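Local coordinates for peptidase M16 domain protein (Alicyclobacillus acidocaldarius subsp. acidocaldarius DSM 446, PDB 4XEA), which is a putative metallopeptidase of family M16, and probably cleaves peptides with the help of a bound metal ion, at residues 261-272 with 307-315; 153-161 with 230-239. All coordinates share one frame; numbering follows the deposited sequence.

Contact 1 of 2, residues 261-272 with 307-315; sequences NGAFGSNLIEQD and YQLSNTFGY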
loop_
_atom_site.group_PDB
_atom_site.type_symbol
_atom_site.label_atom_id
_atom_site.label_comp_id
_atom_site.label_asym_id
_atom_site.label_seq_id
_atom_site.Cartn_x
_atom_site.Cartn_y
_atom_site.Cartn_z
ATOM N N ASN A 261 -14.636 -28.013 0.486
ATOM C CA ASN A 261 -14.532 -27.888 -0.969
ATOM C C ASN A 261 -14.551 -26.432 -1.389
ATOM O O ASN A 261 -14.826 -25.555 -0.565
ATOM C CB ASN A 261 -15.606 -28.694 -1.674
ATOM C CG ASN A 261 -16.932 -28.553 -1.026
ATOM O OD1 ASN A 261 -17.539 -27.466 -1.068
ATOM N ND2 ASN A 261 -17.412 -29.646 -0.391
ATOM N N GLY A 262 -14.273 -26.181 -2.676
ATOM C CA GLY A 262 -14.319 -24.831 -3.205
ATOM C C GLY A 262 -15.761 -24.448 -3.578
ATOM O O GLY A 262 -16.696 -25.171 -3.262
ATOM N N ALA A 263 -15.926 -23.296 -4.225
ATOM C CA ALA A 263 -17.231 -22.807 -4.653
ATOM C C ALA A 263 -17.071 -22.100 -6.000
ATOM O O ALA A 263 -15.929 -21.771 -6.419
ATOM C CB ALA A 263 -17.827 -21.871 -3.564
ATOM N N PHE A 264 -18.201 -21.866 -6.664
ATOM C CA PHE A 264 -18.279 -21.368 -8.036
ATOM C C PHE A 264 -19.236 -20.201 -8.146
ATOM O O PHE A 264 -20.308 -20.197 -7.552
ATOM C CB PHE A 264 -18.800 -22.525 -8.911
ATOM C CG PHE A 264 -18.911 -22.211 -10.363
ATOM C CD1 PHE A 264 -20.107 -21.734 -10.899
ATOM C CD2 PHE A 264 -17.833 -22.451 -11.228
ATOM C CE1 PHE A 264 -20.202 -21.449 -12.271
ATOM C CE2 PHE A 264 -17.943 -22.182 -12.621
ATOM C CZ PHE A 264 -19.104 -21.690 -13.119
ATOM N N GLY A 265 -18.862 -19.196 -8.927
ATOM C CA GLY A 265 -19.793 -18.164 -9.346
ATOM C C GLY A 265 -20.516 -17.410 -8.232
ATOM O O GLY A 265 -19.881 -16.890 -7.312
ATOM N N SER A 266 -21.837 -17.339 -8.340
ATOM C CA SER A 266 -22.637 -16.585 -7.393
ATOM C C SER A 266 -22.523 -17.206 -5.976
ATOM O O SER A 266 -22.575 -16.479 -4.963
ATOM C CB SER A 266 -24.098 -16.493 -7.863
ATOM O OG SER A 266 -24.706 -17.758 -7.630
ATOM N N ASN A 267 -22.336 -18.522 -5.874
ATOM C CA ASN A 267 -22.138 -19.147 -4.564
ATOM C C ASN A 267 -20.804 -18.692 -3.900
ATOM O O ASN A 267 -20.703 -18.518 -2.673
ATOM C CB ASN A 267 -22.160 -20.676 -4.682
ATOM C CG ASN A 267 -23.560 -21.251 -5.009
ATOM O OD1 ASN A 267 -24.599 -20.669 -4.689
ATOM N ND2 ASN A 267 -23.570 -22.407 -5.652
ATOM N N LEU A 268 -19.780 -18.544 -4.721
ATOM C CA LEU A 268 -18.478 -18.128 -4.267
ATOM C C LEU A 268 -18.524 -16.677 -3.813
ATOM O O LEU A 268 -17.985 -16.335 -2.756
ATOM C CB LEU A 268 -17.451 -18.303 -5.380
ATOM C CG LEU A 268 -16.026 -17.835 -5.056
ATOM C CD1 LEU A 268 -14.992 -18.763 -5.706
ATOM C CD2 LEU A 268 -15.847 -16.425 -5.546
ATOM N N ILE A 269 -19.191 -15.836 -4.595
ATOM C CA ILE A 269 -19.364 -14.413 -4.263
ATOM C C ILE A 269 -20.056 -14.289 -2.911
ATOM O O ILE A 269 -19.672 -13.460 -2.052
ATOM C CB ILE A 269 -20.164 -13.642 -5.330
ATOM C CG1 ILE A 269 -19.363 -13.424 -6.645
ATOM C CG2 ILE A 269 -20.633 -12.282 -4.766
ATOM C CD1 ILE A 269 -20.233 -13.066 -7.927
ATOM N N GLU A 270 -21.112 -15.070 -2.715
ATOM C CA GLU A 270 -21.876 -14.966 -1.473
ATOM C C GLU A 270 -21.035 -15.418 -0.271
ATOM O O GLU A 270 -21.050 -14.803 0.796
ATOM C CB GLU A 270 -23.186 -15.788 -1.580
ATOM C CG GLU A 270 -24.203 -15.548 -0.459
ATOM C CD GLU A 270 -23.871 -16.283 0.853
ATOM O OE1 GLU A 270 -23.046 -17.231 0.817
ATOM O OE2 GLU A 270 -24.446 -15.902 1.910
ATOM N N GLN A 271 -20.352 -16.531 -0.422
ATOM C CA GLN A 271 -19.596 -17.116 0.705
ATOM C C GLN A 271 -18.373 -16.241 1.067
ATOM O O GLN A 271 -18.069 -16.043 2.237
ATOM C CB GLN A 271 -19.165 -18.522 0.329
ATOM C CG GLN A 271 -18.579 -19.343 1.458
ATOM C CD GLN A 271 -18.445 -20.788 1.059
ATOM O OE1 GLN A 271 -19.439 -21.459 0.825
ATOM N NE2 GLN A 271 -17.225 -21.272 0.983
ATOM N N ASP A 272 -17.691 -15.728 0.049
ATOM C CA ASP A 272 -16.556 -14.795 0.238
ATOM C C ASP A 272 -17.000 -13.477 0.943
ATOM O O ASP A 272 -16.350 -12.989 1.894
ATOM C CB ASP A 272 -15.918 -14.522 -1.126
ATOM C CG ASP A 272 -14.534 -13.864 -1.043
ATOM O OD1 ASP A 272 -13.793 -14.041 -0.053
ATOM O OD2 ASP A 272 -14.184 -13.161 -2.022
ATOM N N TYR A 307 -9.646 -14.476 4.209
ATOM C CA TYR A 307 -10.319 -15.664 3.667
ATOM C C TYR A 307 -9.944 -15.818 2.223
ATOM O O TYR A 307 -9.917 -14.821 1.478
ATOM C CB TYR A 307 -11.814 -15.421 3.743
ATOM C CG TYR A 307 -12.651 -16.593 3.310
ATOM C CD1 TYR A 307 -12.642 -17.769 4.018
ATOM C CD2 TYR A 307 -13.519 -16.502 2.203
ATOM C CE1 TYR A 307 -13.403 -18.866 3.615
ATOM C CE2 TYR A 307 -14.322 -17.587 1.820
ATOM C CZ TYR A 307 -14.266 -18.751 2.514
ATOM O OH TYR A 307 -15.037 -19.833 2.140
ATOM N N GLN A 308 -9.727 -17.050 1.791
ATOM C CA GLN A 308 -9.371 -17.317 0.408
ATOM C C GLN A 308 -10.291 -18.409 -0.124
ATOM O O GLN A 308 -10.345 -19.468 0.462
ATOM C CB GLN A 308 -7.911 -17.767 0.339
ATOM C CG GLN A 308 -7.418 -18.031 -1.076
ATOM C CD GLN A 308 -6.850 -16.784 -1.751
ATOM O OE1 GLN A 308 -5.989 -16.101 -1.195
ATOM N NE2 GLN A 308 -7.333 -16.492 -2.960
ATOM N N LEU A 309 -10.991 -18.157 -1.240
ATOM C CA LEU A 309 -11.943 -19.119 -1.802
ATOM C C LEU A 309 -11.762 -19.181 -3.314
ATOM O O LEU A 309 -11.673 -18.136 -4.001
ATOM C CB LEU A 309 -13.390 -18.724 -1.465
ATOM C CG LEU A 309 -14.516 -19.723 -1.831
ATOM C CD1 LEU A 309 -14.295 -21.127 -1.262
ATOM C CD2 LEU A 309 -15.830 -19.100 -1.385
ATOM N N SER A 310 -11.707 -20.410 -3.803
ATOM C CA SER A 310 -11.465 -20.702 -5.208
ATOM C C SER A 310 -12.435 -21.845 -5.585
ATOM O O SER A 310 -13.187 -22.332 -4.738
ATOM C CB SER A 310 -10.004 -21.162 -5.319
ATOM O OG SER A 310 -9.573 -21.283 -6.625
ATOM N N ASN A 311 -12.423 -22.250 -6.847
ATOM C CA ASN A 311 -13.290 -23.323 -7.312
ATOM C C ASN A 311 -13.049 -24.680 -6.639
ATOM O O ASN A 311 -14.025 -25.446 -6.435
ATOM C CB ASN A 311 -13.239 -23.461 -8.841
ATOM C CG ASN A 311 -13.895 -22.310 -9.607
ATOM O OD1 ASN A 311 -13.693 -22.223 -10.808
ATOM N ND2 ASN A 311 -14.728 -21.452 -8.953
ATOM N N THR A 312 -11.794 -24.996 -6.275
ATOM C CA THR A 312 -11.460 -26.314 -5.752
ATOM C C THR A 312 -10.932 -26.330 -4.310
ATOM O O THR A 312 -10.626 -27.399 -3.780
ATOM C CB THR A 312 -10.416 -26.999 -6.615
ATOM O OG1 THR A 312 -9.146 -26.315 -6.454
ATOM C CG2 THR A 312 -10.889 -26.988 -8.117
ATOM N N PHE A 313 -10.860 -25.171 -3.664
ATOM C CA PHE A 313 -10.429 -25.147 -2.248
ATOM C C PHE A 313 -10.806 -23.837 -1.618
ATOM O O PHE A 313 -11.134 -22.872 -2.314
ATOM C CB PHE A 313 -8.909 -25.316 -2.171
ATOM C CG PHE A 313 -8.147 -24.132 -2.682
ATOM C CD1 PHE A 313 -7.740 -23.123 -1.795
ATOM C CD2 PHE A 313 -7.881 -23.971 -4.022
ATOM C CE1 PHE A 313 -7.083 -22.016 -2.234
ATOM C CE2 PHE A 313 -7.200 -22.850 -4.475
ATOM C CZ PHE A 313 -6.811 -21.862 -3.587
ATOM N N GLY A 314 -10.755 -23.784 -0.304
ATOM C CA GLY A 314 -10.839 -22.523 0.410
ATOM C C GLY A 314 -10.344 -22.645 1.840
ATOM O O GLY A 314 -10.370 -23.739 2.433
ATOM N N TYR A 315 -9.929 -21.514 2.411
ATOM C CA TYR A 315 -9.515 -21.493 3.834
ATOM C C TYR A 315 -9.589 -20.113 4.466
ATOM O O TYR A 315 -9.557 -19.093 3.759
ATOM C CB TYR A 315 -8.086 -22.005 3.986
ATOM C CG TYR A 315 -7.054 -21.305 3.148
ATOM C CD1 TYR A 315 -6.449 -20.105 3.575
ATOM C CD2 TYR A 315 -6.682 -21.802 1.900
ATOM C CE1 TYR A 315 -5.532 -19.433 2.772
ATOM C CE2 TYR A 315 -5.742 -21.149 1.131
ATOM C CZ TYR A 315 -5.187 -19.969 1.559
ATOM O OH TYR A 315 -4.277 -19.316 0.781
HETATM O O HOH W 1 -11.222 -15.297 -1.759
HETATM O O HOH W 2 -11.441 -13.022 -0.132
#
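The carbonyl oxygen of A263 is held by one N-H...O bond, from N311 ND2 at 2.8 Å, supplemented by a weaker C-H...O contact from N311 CA at 3.2 Å. With CG beside the backbone N (chi1 -70°), the N311 amide bends back to this carbonyl, and ND2 also donates to R380 O, a double duty that suits a primary amide. A263 N in turn bonds S310 O at 2.9 Å. G262 CA lies just 3.1 Å from S310 O, where any CB would clash with the hairpin turn, so glycine fits. L309 faces the other segment, and its CD2 rests 3.9 Å from L268 CG and also meets A263 CB and the Q271 chain. Q271, extended, crosses Y307 at about a right angle, and its NE2 donates to Y307 OH at 2.9 Å; the same hydroxyl also bonds E259, its stronger partner. D272 OD1 lies at the Y307 ring edge, 3.3 Å from CD2, while its OD2 bonds Y377. A water joins OD1 to Y307 O. Hydrogen bonds from N311 ND2 and A263 N, an apolar centre and a water-bridged carboxylate thus fix the edge hairpin of the five-stranded sheet against helix 265-283.

Contact 2 of 2, residues 153-161 with 230-239; sequences LRAMYHEHP and YPEEPPTPAR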
loop_
_atom_site.group_PDB
_atom_site.type_symbol
_atom_site.label_atom_id
_atom_site.label_comp_id
_atom_site.label_asym_id
_atom_site.label_seq_id
_atom_site.Cartn_x
_atom_site.Cartn_y
_atom_site.Cartn_z
ATOM N N LEU A 153 -0.333 -24.352 5.237
ATOM C CA LEU A 153 -0.873 -25.066 4.082
ATOM C C LEU A 153 -0.438 -26.513 3.996
ATOM O O LEU A 153 -1.278 -27.419 3.647
ATOM C CB LEU A 153 -0.564 -24.332 2.769
ATOM C CG LEU A 153 -1.231 -22.962 2.545
ATOM C CD1 LEU A 153 -0.899 -22.360 1.132
ATOM C CD2 LEU A 153 -2.746 -23.073 2.660
ATOM N N ARG A 154 0.844 -26.740 4.274
ATOM C CA ARG A 154 1.416 -28.065 4.248
ATOM C C ARG A 154 0.777 -28.956 5.351
ATOM O O ARG A 154 0.555 -30.138 5.130
ATOM C CB ARG A 154 2.934 -28.071 4.405
ATOM C CG ARG A 154 3.700 -27.845 3.090
ATOM C CD ARG A 154 5.216 -28.155 3.205
ATOM N NE ARG A 154 6.030 -27.175 3.934
ATOM C CZ ARG A 154 6.579 -26.066 3.413
ATOM N NH1 ARG A 154 7.333 -25.280 4.185
ATOM N NH2 ARG A 154 6.370 -25.715 2.144
ATOM N N ALA A 155 0.456 -28.345 6.478
ATOM C CA ALA A 155 -0.232 -29.052 7.563
ATOM C C ALA A 155 -1.719 -29.311 7.193
ATOM O O ALA A 155 -2.270 -30.407 7.422
ATOM C CB ALA A 155 -0.096 -28.250 8.865
HETATM N N MSE A 156 -2.358 -28.308 6.604
HETATM C CA MSE A 156 -3.771 -28.367 6.296
HETATM C C MSE A 156 -4.144 -29.366 5.179
HETATM O O MSE A 156 -5.134 -30.095 5.313
HETATM C CB MSE A 156 -4.276 -26.961 5.963
HETATM C CG MSE A 156 -5.715 -26.837 5.578
HETATM SE SE MSE A 156 -6.325 -24.989 5.392
HETATM C CE MSE A 156 -6.228 -24.471 7.151
ATOM N N TYR A 157 -3.347 -29.390 4.112
ATOM C CA TYR A 157 -3.703 -30.073 2.881
ATOM C C TYR A 157 -2.902 -31.365 2.734
ATOM O O TYR A 157 -1.686 -31.387 2.884
ATOM C CB TYR A 157 -3.561 -29.115 1.642
ATOM C CG TYR A 157 -4.651 -28.121 1.582
ATOM C CD1 TYR A 157 -5.905 -28.453 1.055
ATOM C CD2 TYR A 157 -4.488 -26.839 2.119
ATOM C CE1 TYR A 157 -6.963 -27.511 1.011
ATOM C CE2 TYR A 157 -5.530 -25.906 2.077
ATOM C CZ TYR A 157 -6.760 -26.253 1.569
ATOM O OH TYR A 157 -7.743 -25.330 1.606
ATOM N N HIS A 158 -3.603 -32.465 2.444
ATOM C CA HIS A 158 -2.966 -33.737 2.207
ATOM C C HIS A 158 -2.340 -33.849 0.813
ATOM O O HIS A 158 -1.247 -34.394 0.684
ATOM C CB HIS A 158 -3.971 -34.900 2.329
ATOM C CG HIS A 158 -4.574 -35.054 3.691
ATOM N ND1 HIS A 158 -4.410 -36.190 4.454
ATOM C CD2 HIS A 158 -5.392 -34.242 4.395
ATOM C CE1 HIS A 158 -5.056 -36.039 5.597
ATOM N NE2 HIS A 158 -5.640 -34.854 5.592
ATOM N N GLU A 159 -3.095 -33.458 -0.207
ATOM C CA GLU A 159 -2.753 -33.758 -1.616
ATOM C C GLU A 159 -2.999 -32.582 -2.572
ATOM O O GLU A 159 -2.396 -32.541 -3.627
ATOM C CB GLU A 159 -3.649 -34.883 -2.190
ATOM C CG GLU A 159 -3.620 -36.197 -1.563
ATOM C CD GLU A 159 -5.026 -36.875 -1.568
ATOM O OE1 GLU A 159 -5.576 -37.196 -2.666
ATOM O OE2 GLU A 159 -5.543 -37.110 -0.437
ATOM N N HIS A 160 -3.941 -31.692 -2.252
ATOM C CA HIS A 160 -4.287 -30.577 -3.117
ATOM C C HIS A 160 -3.017 -29.755 -3.494
ATOM O O HIS A 160 -2.180 -29.501 -2.625
ATOM C CB HIS A 160 -5.321 -29.672 -2.448
ATOM C CG HIS A 160 -6.001 -28.730 -3.396
ATOM N ND1 HIS A 160 -5.349 -27.674 -3.996
ATOM C CD2 HIS A 160 -7.264 -28.731 -3.899
ATOM C CE1 HIS A 160 -6.185 -27.045 -4.804
ATOM N NE2 HIS A 160 -7.352 -27.665 -4.767
ATOM N N PRO A 161 -2.854 -29.376 -4.784
ATOM C CA PRO A 161 -1.682 -28.599 -5.186
ATOM C C PRO A 161 -1.436 -27.277 -4.469
ATOM O O PRO A 161 -0.288 -26.795 -4.490
ATOM C CB PRO A 161 -1.952 -28.307 -6.673
ATOM C CG PRO A 161 -2.768 -29.458 -7.131
ATOM C CD PRO A 161 -3.660 -29.756 -5.962
ATOM N N TYR A 230 -8.454 -32.637 -10.222
ATOM C CA TYR A 230 -8.095 -32.285 -8.836
ATOM C C TYR A 230 -8.382 -33.505 -7.953
ATOM O O TYR A 230 -9.292 -34.283 -8.267
ATOM C CB TYR A 230 -8.904 -31.088 -8.351
ATOM C CG TYR A 230 -8.405 -29.792 -8.936
ATOM C CD1 TYR A 230 -7.407 -29.054 -8.299
ATOM C CD2 TYR A 230 -8.889 -29.319 -10.137
ATOM C CE1 TYR A 230 -6.930 -27.865 -8.850
ATOM C CE2 TYR A 230 -8.415 -28.132 -10.699
ATOM C CZ TYR A 230 -7.427 -27.427 -10.063
ATOM O OH TYR A 230 -6.967 -26.244 -10.625
ATOM N N PRO A 231 -7.566 -33.711 -6.891
ATOM C CA PRO A 231 -7.731 -34.882 -6.010
ATOM C C PRO A 231 -8.902 -34.755 -5.036
ATOM O O PRO A 231 -9.409 -33.669 -4.774
ATOM C CB PRO A 231 -6.396 -34.945 -5.250
ATOM C CG PRO A 231 -6.009 -33.450 -5.110
ATOM C CD PRO A 231 -6.485 -32.803 -6.426
ATOM N N GLU A 232 -9.315 -35.886 -4.474
ATOM C CA GLU A 232 -10.297 -35.891 -3.381
ATOM C C GLU A 232 -9.678 -35.546 -2.020
ATOM O O GLU A 232 -9.392 -36.399 -1.204
ATOM C CB GLU A 232 -10.984 -37.280 -3.317
ATOM C CG GLU A 232 -11.768 -37.548 -4.603
ATOM C CD GLU A 232 -12.480 -38.908 -4.659
ATOM O OE1 GLU A 232 -12.227 -39.777 -3.790
ATOM O OE2 GLU A 232 -13.275 -39.115 -5.618
ATOM N N GLU A 233 -9.563 -34.290 -1.739
ATOM C CA GLU A 233 -8.906 -33.845 -0.552
ATOM C C GLU A 233 -9.796 -34.146 0.700
ATOM O O GLU A 233 -10.958 -33.759 0.721
ATOM C CB GLU A 233 -8.666 -32.355 -0.709
ATOM C CG GLU A 233 -8.080 -31.697 0.481
ATOM C CD GLU A 233 -6.621 -32.129 0.750
ATOM O OE1 GLU A 233 -5.889 -32.472 -0.203
ATOM O OE2 GLU A 233 -6.263 -32.104 1.930
ATOM N N PRO A 234 -9.230 -34.797 1.731
ATOM C CA PRO A 234 -9.982 -34.946 2.987
ATOM C C PRO A 234 -10.391 -33.642 3.631
ATOM O O PRO A 234 -9.697 -32.601 3.480
ATOM C CB PRO A 234 -9.025 -35.732 3.899
ATOM C CG PRO A 234 -8.095 -36.457 2.977
ATOM C CD PRO A 234 -7.918 -35.473 1.806
ATOM N N PRO A 235 -11.527 -33.658 4.371
ATOM C CA PRO A 235 -11.966 -32.417 4.990
ATOM C C PRO A 235 -11.191 -32.044 6.269
ATOM O O PRO A 235 -11.338 -30.941 6.762
ATOM C CB PRO A 235 -13.442 -32.685 5.324
ATOM C CG PRO A 235 -13.508 -34.197 5.607
ATOM C CD PRO A 235 -12.531 -34.739 4.499
ATOM N N THR A 236 -10.398 -32.971 6.792
ATOM C CA THR A 236 -9.623 -32.755 7.990
ATOM C C THR A 236 -8.153 -32.478 7.618
ATOM O O THR A 236 -7.656 -32.939 6.600
ATOM C CB THR A 236 -9.672 -33.988 8.907
ATOM O OG1 THR A 236 -9.360 -35.158 8.139
ATOM C CG2 THR A 236 -11.103 -34.177 9.609
ATOM N N PRO A 237 -7.426 -31.775 8.487
ATOM C CA PRO A 237 -6.041 -31.446 8.169
ATOM C C PRO A 237 -5.147 -32.668 8.247
ATOM O O PRO A 237 -5.454 -33.609 8.961
ATOM C CB PRO A 237 -5.639 -30.419 9.247
ATOM C CG PRO A 237 -6.656 -30.406 10.234
ATOM C CD PRO A 237 -7.907 -31.098 9.701
ATOM N N ALA A 238 -4.047 -32.631 7.513
ATOM C CA ALA A 238 -3.036 -33.683 7.586
ATOM C C ALA A 238 -2.356 -33.660 8.965
ATOM O O ALA A 238 -2.134 -34.689 9.559
ATOM C CB ALA A 238 -2.004 -33.533 6.397
ATOM N N ARG A 239 -2.064 -32.479 9.470
ATOM C CA ARG A 239 -1.547 -32.295 10.834
ATOM C C ARG A 239 -2.291 -31.076 11.403
ATOM O O ARG A 239 -2.321 -30.030 10.794
ATOM C CB ARG A 239 -0.008 -32.070 10.801
ATOM C CG ARG A 239 0.812 -33.327 10.434
ATOM C CD ARG A 239 2.348 -33.059 10.222
ATOM N NE ARG A 239 2.602 -32.343 8.961
ATOM C CZ ARG A 239 2.917 -31.047 8.843
ATOM N NH1 ARG A 239 3.065 -30.264 9.921
ATOM N NH2 ARG A 239 3.097 -30.525 7.615
#
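E233 presses its carboxylate into the turn that follows helix 144-156, where three successive backbone N-H groups converge on it. H158 N meets OE2 of E233 at 2.7 Å on the syn lone pair, while E233 OE1 accepts from both E159 N at 3.0 Å and H160 N at 2.9 Å. The glutamate reaches them by bending at chi2 (69°), and K258 adds a salt bridge to OE2. Shortening E233 to an alanine is likely to leave the three N-H groups without their acceptor and K258 without its carboxylate mate. Equally close-fitting is the H158 imidazole, held between P234 CG over one face, 3.7 Å from the ring centroid, and A238 CB over the other, at 3.9 Å. Its NE2 donates in the ring plane to T236 O at 3.0 Å, which fixes the ring's rotation; a flat ring with an edge N-H suits such a slot. At the helix end A155 O accepts from R239 N at 2.9 Å. The buried H160 ring barely overlaps that of Y230, with centroids 5.6 Å apart; H160 NE2 bonds T312 and Y230 OH bonds D43.

The solvent margin is looser. The R239 side chain lays a guanidinium face over A155 CA, offset toward the rim, and E159 runs its carboxylate past P231 and P234 toward solvent. K258 NZ also bonds M156 O, P234 O and T236 O, so one ammonium draws both segments together. A proline-rich loop without regular structure is thereby held to the helix end and the turn after it by several bonds, among them those of a carboxylate and a lysine, whose opposite charges probably stabilise each other.

Overall arrangement
Contact 2 closes before contact 1 opens along the chain, and their centres lie 16 Å apart. Contact 1 contains parts of two neighbouring strands of the five-stranded mixed sheet, and contact 2 packs beside that sheet. Contact 1 places helix 265-283 against the hairpin of strands 304-309 and 314-321, the former outermost in the sheet. In contact 2, helix 144-156, from the insulinase-type part of the chain, meets the loop leading into strand 241-246; L153, M156 and Y157 touch Y315, which faces away from helix 265-283. The two contacts meet directly where T312 probably hydrogen-bonds H160. Contact 2 thus joins the part carrying the nickel site to the second, inactive-type part, whereas contact 1 lies within the latter.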